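Long-range contacts in Crh-like protein 5 (Neosartorya fumigata, PDB 6IBU), which cleaves chitin and transfers it to 1,6-beta-glucan, or to other chitin chains, cross-linking the polysaccharides of the fungal cell wall and septa: residues A[13-17]-A[65-69]; A[225-231]-A[241-245]. The contacts are given in a common frame with arbitrary orientation. Residues are numbered along the deposited sequence.

Contact 1: residues A[13-17]-A[65-69]; sequences PNKGL and DFYFF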
ATOM      1  N   PRO A  13     -10.905  -8.648  16.804  1.00 38.49           N
ATOM      2  CA  PRO A  13     -10.359  -7.304  16.638  1.00 35.67           C
ATOM      3  C   PRO A  13      -9.034  -7.206  15.874  1.00 35.95           C
ATOM      4  O   PRO A  13      -8.233  -8.094  16.014  1.00 35.96           O
ATOM      5  CB  PRO A  13     -10.052  -6.844  18.070  1.00 35.45           C
ATOM      6  CG  PRO A  13     -10.999  -7.639  18.934  1.00 36.32           C
ATOM      7  CD  PRO A  13     -11.236  -8.944  18.207  1.00 38.80           C
ATOM      8  N   ASN A  14      -8.821  -6.108  15.134  1.00 33.57           N
ATOM      9  CA  ASN A  14      -7.515  -5.774  14.514  1.00 30.97           C
ATOM     10  C   ASN A  14      -6.590  -5.281  15.625  1.00 28.60           C
ATOM     11  O   ASN A  14      -7.035  -4.462  16.412  1.00 25.25           O
ATOM     12  CB  ASN A  14      -7.633  -4.687  13.442  1.00 31.41           C
ATOM     13  CG  ASN A  14      -8.466  -5.078  12.237  1.00 30.57           C
ATOM     14  OD1 ASN A  14      -9.251  -4.269  11.743  1.00 30.75           O
ATOM     15  ND2 ASN A  14      -8.280  -6.281  11.722  1.00 28.84           N
ATOM     16  N   LYS A  15      -5.357  -5.781  15.687  1.00 29.50           N
ATOM     17  CA  LYS A  15      -4.306  -5.206  16.556  1.00 29.61           C
ATOM     18  C   LYS A  15      -4.087  -3.758  16.126  1.00 27.24           C
ATOM     19  O   LYS A  15      -3.943  -3.516  14.915  1.00 24.91           O
ATOM     20  CB  LYS A  15      -3.013  -6.005  16.435  1.00 34.67           C
ATOM     21  CG  LYS A  15      -1.856  -5.471  17.261  1.00 41.72           C
ATOM     22  CD  LYS A  15      -0.684  -6.453  17.304  1.00 47.00           C
ATOM     23  CE  LYS A  15       0.383  -6.082  18.318  1.00 49.88           C
ATOM     24  NZ  LYS A  15       0.014  -6.504  19.692  1.00 54.49           N
ATOM     25  N   GLY A  16      -4.053  -2.843  17.091  1.00 25.54           N
ATOM     26  CA  GLY A  16      -3.975  -1.396  16.844  1.00 24.43           C
ATOM     27  C   GLY A  16      -2.571  -0.873  17.053  1.00 24.28           C
ATOM     28  O   GLY A  16      -1.822  -1.483  17.808  1.00 27.54           O
ATOM     29  N   LEU A  17      -2.223   0.219  16.388  1.00 23.38           N
ATOM     30  CA  LEU A  17      -1.019   0.998  16.716  1.00 23.85           C
ATOM     31  C   LEU A  17      -1.408   1.894  17.896  1.00 27.03           C
ATOM     32  O   LEU A  17      -2.142   2.894  17.686  1.00 24.49           O
ATOM     33  CB  LEU A  17      -0.608   1.791  15.478  1.00 23.22           C
ATOM     34  CG  LEU A  17       0.488   2.818  15.682  1.00 23.41           C
ATOM     35  CD1 LEU A  17       1.762   2.137  16.140  1.00 25.04           C
ATOM     36  CD2 LEU A  17       0.746   3.589  14.409  1.00 22.88           C
ATOM     37  N   ASP A  65       2.298  -5.207  11.615  1.00 20.91           N
ATOM     38  CA  ASP A  65       1.553  -6.051  12.586  1.00 23.89           C
ATOM     39  C   ASP A  65       0.275  -5.311  12.989  1.00 23.34           C
ATOM     40  O   ASP A  65      -0.753  -5.962  13.136  1.00 25.77           O
ATOM     41  CB  ASP A  65       2.383  -6.342  13.838  1.00 26.45           C
ATOM     42  CG  ASP A  65       3.518  -7.322  13.643  1.00 29.58           C
ATOM     43  OD1 ASP A  65       3.535  -8.043  12.608  1.00 32.91           O
ATOM     44  OD2 ASP A  65       4.393  -7.343  14.526  1.00 33.33           O
ATOM     45  N   PHE A  66       0.343  -3.988  13.074  1.00 21.94           N
ATOM     46  CA  PHE A  66      -0.733  -3.102  13.568  1.00 21.78           C
ATOM     47  C   PHE A  66      -1.538  -2.528  12.404  1.00 21.11           C
ATOM     48  O   PHE A  66      -1.071  -2.522  11.248  1.00 19.76           O
ATOM     49  CB  PHE A  66      -0.136  -1.946  14.370  1.00 22.11           C
ATOM     50  CG  PHE A  66       0.963  -1.225  13.633  1.00 22.78           C
ATOM     51  CD1 PHE A  66       0.674  -0.206  12.743  1.00 23.30           C
ATOM     52  CD2 PHE A  66       2.291  -1.588  13.807  1.00 24.08           C
ATOM     53  CE1 PHE A  66       1.684   0.472  12.083  1.00 24.43           C
ATOM     54  CE2 PHE A  66       3.303  -0.921  13.131  1.00 24.88           C
ATOM     55  CZ  PHE A  66       3.000   0.116  12.280  1.00 25.27           C
ATOM     56  N   TYR A  67      -2.737  -2.052  12.745  1.00 19.99           N
ATOM     57  CA  TYR A  67      -3.641  -1.246  11.896  1.00 20.70           C
ATOM     58  C   TYR A  67      -3.690   0.148  12.504  1.00 19.30           C
ATOM     59  O   TYR A  67      -3.537   0.254  13.708  1.00 19.61           O
ATOM     60  CB  TYR A  67      -5.059  -1.813  11.863  1.00 21.98           C
ATOM     61  CG  TYR A  67      -5.181  -3.142  11.178  1.00 23.74           C
ATOM     62  CD1 TYR A  67      -4.641  -4.285  11.749  1.00 25.57           C
ATOM     63  CD2 TYR A  67      -5.879  -3.278   9.988  1.00 25.16           C
ATOM     64  CE1 TYR A  67      -4.761  -5.522  11.138  1.00 24.53           C
ATOM     65  CE2 TYR A  67      -6.000  -4.513   9.366  1.00 25.76           C
ATOM     66  CZ  TYR A  67      -5.441  -5.636   9.945  1.00 23.64           C
ATOM     67  OH  TYR A  67      -5.564  -6.845   9.337  1.00 24.78           O
ATOM     68  N   PHE A  68      -3.874   1.171  11.687  1.00 18.46           N
ATOM     69  CA  PHE A  68      -4.134   2.553  12.143  1.00 17.97           C
ATOM     70  C   PHE A  68      -5.474   2.986  11.547  1.00 17.90           C
ATOM     71  O   PHE A  68      -5.907   2.413  10.546  1.00 17.17           O
ATOM     72  CB  PHE A  68      -2.932   3.436  11.829  1.00 17.86           C
ATOM     73  CG  PHE A  68      -2.726   3.801  10.388  1.00 17.88           C
ATOM     74  CD1 PHE A  68      -2.183   2.898   9.501  1.00 17.82           C
ATOM     75  CD2 PHE A  68      -2.971   5.093   9.956  1.00 18.05           C
ATOM     76  CE1 PHE A  68      -1.976   3.261   8.180  1.00 18.66           C
ATOM     77  CE2 PHE A  68      -2.772   5.444   8.637  1.00 18.19           C
ATOM     78  CZ  PHE A  68      -2.265   4.536   7.752  1.00 18.09           C
ATOM     79  N   PHE A  69      -6.144   3.919  12.216  1.00 18.58           N
ATOM     80  CA  PHE A  69      -7.525   4.342  11.903  1.00 17.58           C
ATOM     81  C   PHE A  69      -7.511   5.835  11.658  1.00 17.35           C
ATOM     82  O   PHE A  69      -7.633   6.604  12.631  1.00 20.84           O
ATOM     83  CB  PHE A  69      -8.461   3.973  13.043  1.00 19.06           C
ATOM     84  CG  PHE A  69      -9.930   4.147  12.750  1.00 18.82           C
ATOM     85  CD1 PHE A  69     -10.424   3.982  11.469  1.00 18.79           C
ATOM     86  CD2 PHE A  69     -10.813   4.437  13.773  1.00 18.51           C
ATOM     87  CE1 PHE A  69     -11.778   4.105  11.216  1.00 20.39           C
ATOM     88  CE2 PHE A  69     -12.171   4.551  13.522  1.00 19.87           C
ATOM     89  CZ  PHE A  69     -12.645   4.380  12.245  1.00 20.13           C
TER
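Tyr67, Leu17 and Phe66 carry most of this contact, in which residues 14-17 cross residues 65-68 of the loop at a steep angle, their end-to-end directions 78° apart. Tyr67 is held through its backbone: its N donates to Lys15 O (2.9 Å), and its O accepts from Leu17 N (3.0 Å). These two bonds flank Gly16 in a single beta bridge, and Gly16 CA adds a CA-H...O contact with Tyr67 O (3.6 Å). Asn14 lies over the Tyr67 ring, its CB 3.7 Å from the ring centroid in a CH-pi contact. The polar ends of both residues hydrogen-bond to Asp94, which suits amide and phenol to a buried place. Leu17, branched and apolar, sets CD1 4.2 Å from the centroid of the Phe66 ring, and both side chains pack on Ile221 of strand 212-223. An isolated bridge of this kind ties a crossing N-terminal segment to a loop connecting strands 61-64 and 71-78, which belong to different sheets of the GH16 beta-sandwich.

Contact 2: residues A[225-231]-A[241-245]; sequences NPAESYT and SIKFD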
ATOM      1  N   ASN A 225      -6.205   7.936  15.534  1.00 21.32           N
ATOM      2  CA  ASN A 225      -7.018   7.297  16.604  1.00 21.12           C
ATOM      3  C   ASN A 225      -6.218   6.182  17.269  1.00 20.57           C
ATOM      4  O   ASN A 225      -6.567   5.011  17.188  1.00 20.70           O
ATOM      5  CB  ASN A 225      -8.351   6.809  16.030  1.00 20.91           C
ATOM      6  CG  ASN A 225      -9.212   7.978  15.592  1.00 21.33           C
ATOM      7  OD1 ASN A 225      -9.869   8.606  16.420  1.00 21.53           O
ATOM      8  ND2 ASN A 225      -9.129   8.350  14.322  1.00 21.87           N
ATOM      9  N   PRO A 226      -5.141   6.496  18.010  1.00 20.44           N
ATOM     10  CA  PRO A 226      -4.349   5.455  18.647  1.00 20.37           C
ATOM     11  C   PRO A 226      -5.231   4.538  19.507  1.00 22.67           C
ATOM     12  O   PRO A 226      -6.081   5.036  20.209  1.00 22.18           O
ATOM     13  CB  PRO A 226      -3.395   6.240  19.553  1.00 20.36           C
ATOM     14  CG  PRO A 226      -3.329   7.623  18.949  1.00 19.90           C
ATOM     15  CD  PRO A 226      -4.704   7.857  18.366  1.00 20.42           C
ATOM     16  N   ALA A 227      -5.019   3.227  19.419  1.00 23.87           N
ATOM     17  CA  ALA A 227      -5.751   2.218  20.198  1.00 24.42           C
ATOM     18  C   ALA A 227      -4.968   0.911  20.217  1.00 26.32           C
ATOM     19  O   ALA A 227      -4.173   0.654  19.276  1.00 26.96           O
ATOM     20  CB  ALA A 227      -7.111   2.023  19.611  1.00 24.83           C
ATOM     21  N   GLU A 228      -5.196   0.119  21.260  1.00 28.28           N
ATOM     22  CA  GLU A 228      -4.590  -1.224  21.405  1.00 31.42           C
ATOM     23  C   GLU A 228      -5.243  -2.147  20.374  1.00 28.35           C
ATOM     24  O   GLU A 228      -4.581  -3.097  19.941  1.00 28.30           O
ATOM     25  CB  GLU A 228      -4.709  -1.718  22.848  1.00 36.28           C
ATOM     26  CG  GLU A 228      -3.662  -1.104  23.777  1.00 44.21           C
ATOM     27  CD  GLU A 228      -3.840  -1.392  25.267  1.00 52.97           C
ATOM     28  OE1 GLU A 228      -4.231  -2.534  25.605  1.00 60.27           O
ATOM     29  OE2 GLU A 228      -3.588  -0.474  26.100  1.00 60.59           O
ATOM     30  N   SER A 229      -6.488  -1.870  19.979  1.00 26.84           N
ATOM     31  CA  SER A 229      -7.221  -2.704  18.997  1.00 27.06           C
ATOM     32  C   SER A 229      -8.483  -2.010  18.466  1.00 24.50           C
ATOM     33  O   SER A 229      -8.949  -1.037  19.052  1.00 22.81           O
ATOM     34  CB  SER A 229      -7.568  -4.024  19.601  1.00 28.35           C
ATOM     35  OG  SER A 229      -8.725  -3.898  20.411  1.00 29.63           O
ATOM     36  N   TYR A 230      -8.991  -2.513  17.348  1.00 24.06           N
ATOM     37  CA  TYR A 230     -10.203  -2.017  16.669  1.00 22.59           C
ATOM     38  C   TYR A 230     -11.145  -3.187  16.458  1.00 22.46           C
ATOM     39  O   TYR A 230     -10.689  -4.247  16.051  1.00 22.55           O
ATOM     40  CB  TYR A 230      -9.881  -1.379  15.323  1.00 21.56           C
ATOM     41  CG  TYR A 230      -8.891  -0.245  15.390  1.00 20.88           C
ATOM     42  CD1 TYR A 230      -9.237   0.985  15.912  1.00 19.20           C
ATOM     43  CD2 TYR A 230      -7.591  -0.431  14.936  1.00 20.60           C
ATOM     44  CE1 TYR A 230      -8.322   2.011  15.957  1.00 20.66           C
ATOM     45  CE2 TYR A 230      -6.663   0.587  14.968  1.00 20.48           C
ATOM     46  CZ  TYR A 230      -7.040   1.812  15.471  1.00 21.09           C
ATOM     47  OH  TYR A 230      -6.117   2.807  15.508  1.00 22.90           O
ATOM     48  N   THR A 231     -12.424  -2.959  16.709  1.00 22.69           N
ATOM     49  CA  THR A 231     -13.495  -3.960  16.530  1.00 24.62           C
ATOM     50  C   THR A 231     -14.504  -3.387  15.546  1.00 24.06           C
ATOM     51  O   THR A 231     -14.903  -2.253  15.746  1.00 23.05           O
ATOM     52  CB  THR A 231     -14.160  -4.282  17.878  1.00 27.49           C
ATOM     53  OG1 THR A 231     -13.158  -4.860  18.719  1.00 29.89           O
ATOM     54  CG2 THR A 231     -15.359  -5.202  17.742  1.00 26.94           C
ATOM     55  N   SER A 241     -18.833   2.420  12.766  1.00 19.61           N
ATOM     56  CA  SER A 241     -18.977   1.066  13.350  1.00 19.10           C
ATOM     57  C   SER A 241     -17.699   0.647  14.087  1.00 21.10           C
ATOM     58  O   SER A 241     -17.759  -0.377  14.783  1.00 21.65           O
ATOM     59  CB  SER A 241     -19.362   0.059  12.306  1.00 19.00           C
ATOM     60  OG  SER A 241     -18.272  -0.270  11.464  1.00 17.80           O
ATOM     61  N   ILE A 242     -16.591   1.391  14.002  1.00 21.46           N
ATOM     62  CA  ILE A 242     -15.295   0.913  14.574  1.00 21.88           C
ATOM     63  C   ILE A 242     -15.234   1.287  16.060  1.00 23.30           C
ATOM     64  O   ILE A 242     -15.247   2.463  16.372  1.00 22.49           O
ATOM     65  CB  ILE A 242     -14.084   1.440  13.782  1.00 20.87           C
ATOM     66  CG1 ILE A 242     -14.147   1.085  12.294  1.00 20.69           C
ATOM     67  CG2 ILE A 242     -12.785   0.971  14.399  1.00 21.41           C
ATOM     68  CD1 ILE A 242     -14.313  -0.380  12.003  1.00 19.97           C
ATOM     69  N   LYS A 243     -15.167   0.286  16.931  1.00 26.44           N
ATOM     70  CA  LYS A 243     -15.048   0.450  18.399  1.00 31.00           C
ATOM     71  C   LYS A 243     -13.579   0.333  18.807  1.00 29.66           C
ATOM     72  O   LYS A 243     -12.876  -0.544  18.271  1.00 26.11           O
ATOM     73  CB  LYS A 243     -15.880  -0.609  19.137  1.00 37.34           C
ATOM     74  CG  LYS A 243     -17.382  -0.557  18.882  1.00 46.62           C
ATOM     75  CD  LYS A 243     -18.014   0.842  19.009  1.00 56.53           C
ATOM     76  CE  LYS A 243     -19.454   0.811  19.497  1.00 60.34           C
ATOM     77  NZ  LYS A 243     -20.193   2.030  19.096  1.00 61.65           N
ATOM     78  N   PHE A 244     -13.150   1.188  19.736  1.00 30.58           N
ATOM     79  CA  PHE A 244     -11.809   1.128  20.363  1.00 33.17           C
ATOM     80  C   PHE A 244     -11.779   1.945  21.660  1.00 38.71           C
ATOM     81  O   PHE A 244     -12.543   2.923  21.806  1.00 35.78           O
ATOM     82  CB  PHE A 244     -10.760   1.601  19.359  1.00 30.94           C
ATOM     83  CG  PHE A 244     -10.990   2.984  18.818  1.00 28.79           C
ATOM     84  CD1 PHE A 244     -11.828   3.177  17.737  1.00 28.83           C
ATOM     85  CD2 PHE A 244     -10.364   4.084  19.381  1.00 29.26           C
ATOM     86  CE1 PHE A 244     -12.055   4.450  17.243  1.00 28.91           C
ATOM     87  CE2 PHE A 244     -10.579   5.353  18.870  1.00 30.88           C
ATOM     88  CZ  PHE A 244     -11.429   5.532  17.804  1.00 29.25           C
ATOM     89  N   ASP A 245     -10.903   1.530  22.580  1.00 49.70           N
ATOM     90  CA  ASP A 245     -10.699   2.141  23.922  1.00 60.20           C
ATOM     91  C   ASP A 245      -9.649   3.256  23.789  1.00 55.90           C
ATOM     92  O   ASP A 245      -9.971   4.282  23.197  1.00 48.37           O
ATOM     93  CB  ASP A 245     -10.347   1.049  24.947  1.00 68.98           C
ATOM     94  CG  ASP A 245      -9.707   1.546  26.231  1.00 74.09           C
ATOM     95  OD1 ASP A 245     -10.030   2.686  26.653  1.00 69.75           O
ATOM     96  OD2 ASP A 245      -8.887   0.783  26.803  1.00 74.39           O
TER
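Two backbone hydrogen bonds close the pair Thr231 and Lys243: Thr231 N donates to Lys243 O (2.9 Å), and Lys243 N donates to Thr231 O (2.8 Å). Their side chains share one face of the sheet, CB to CB 4.2 Å apart; beta-branched Thr231 suits an extended strand, while the long Lys243 leads its amine away from the partner strand. This hydrogen-bonded antiparallel pair joins the two strands of a beta hairpin, 229-232 and 242-243, whose connection is long. Tyr230 OH donates to Asn225 O (2.8 Å), pinning the turn leading into the strand, and also bonds Asn223. Outward from these bonds, the edge of the Tyr230 ring approaches the face of the Phe244 ring in an offset edge-to-face pair, centroids 5.6 Å apart and planes at 72°. Small Ala227 leaves room for Phe244, their CB atoms being 3.7 Å apart, and Ile242 CG2 packs 3.8 Å from Tyr230 CB, with the Ile242 side chain also touching Phe69.

The centres of contacts 1 and 2 lie about 8 Å apart, on the same side of the chain's centre, and along the chain contact 1 closes before contact 2 opens. They share a small antiparallel sheet in which strand 229-232 runs between strands 14-15 and 242-243, so a strand near the N-terminus and one near the C-terminus of this GH16 catalytic part flank the same central strand. Asn14 N lies 2.8 Å from Tyr230 O, a probable hydrogen bond within that sheet, and Phe69 O lies 2.9 Å from Asn225 ND2, another probable one. Contact 1 thus anchors the sheet to the sandwich near chitin-binding Arg182, about 8 Å from Tyr67 between side chains, whereas contact 2 adds the C-terminal strand, away from the annotated sites.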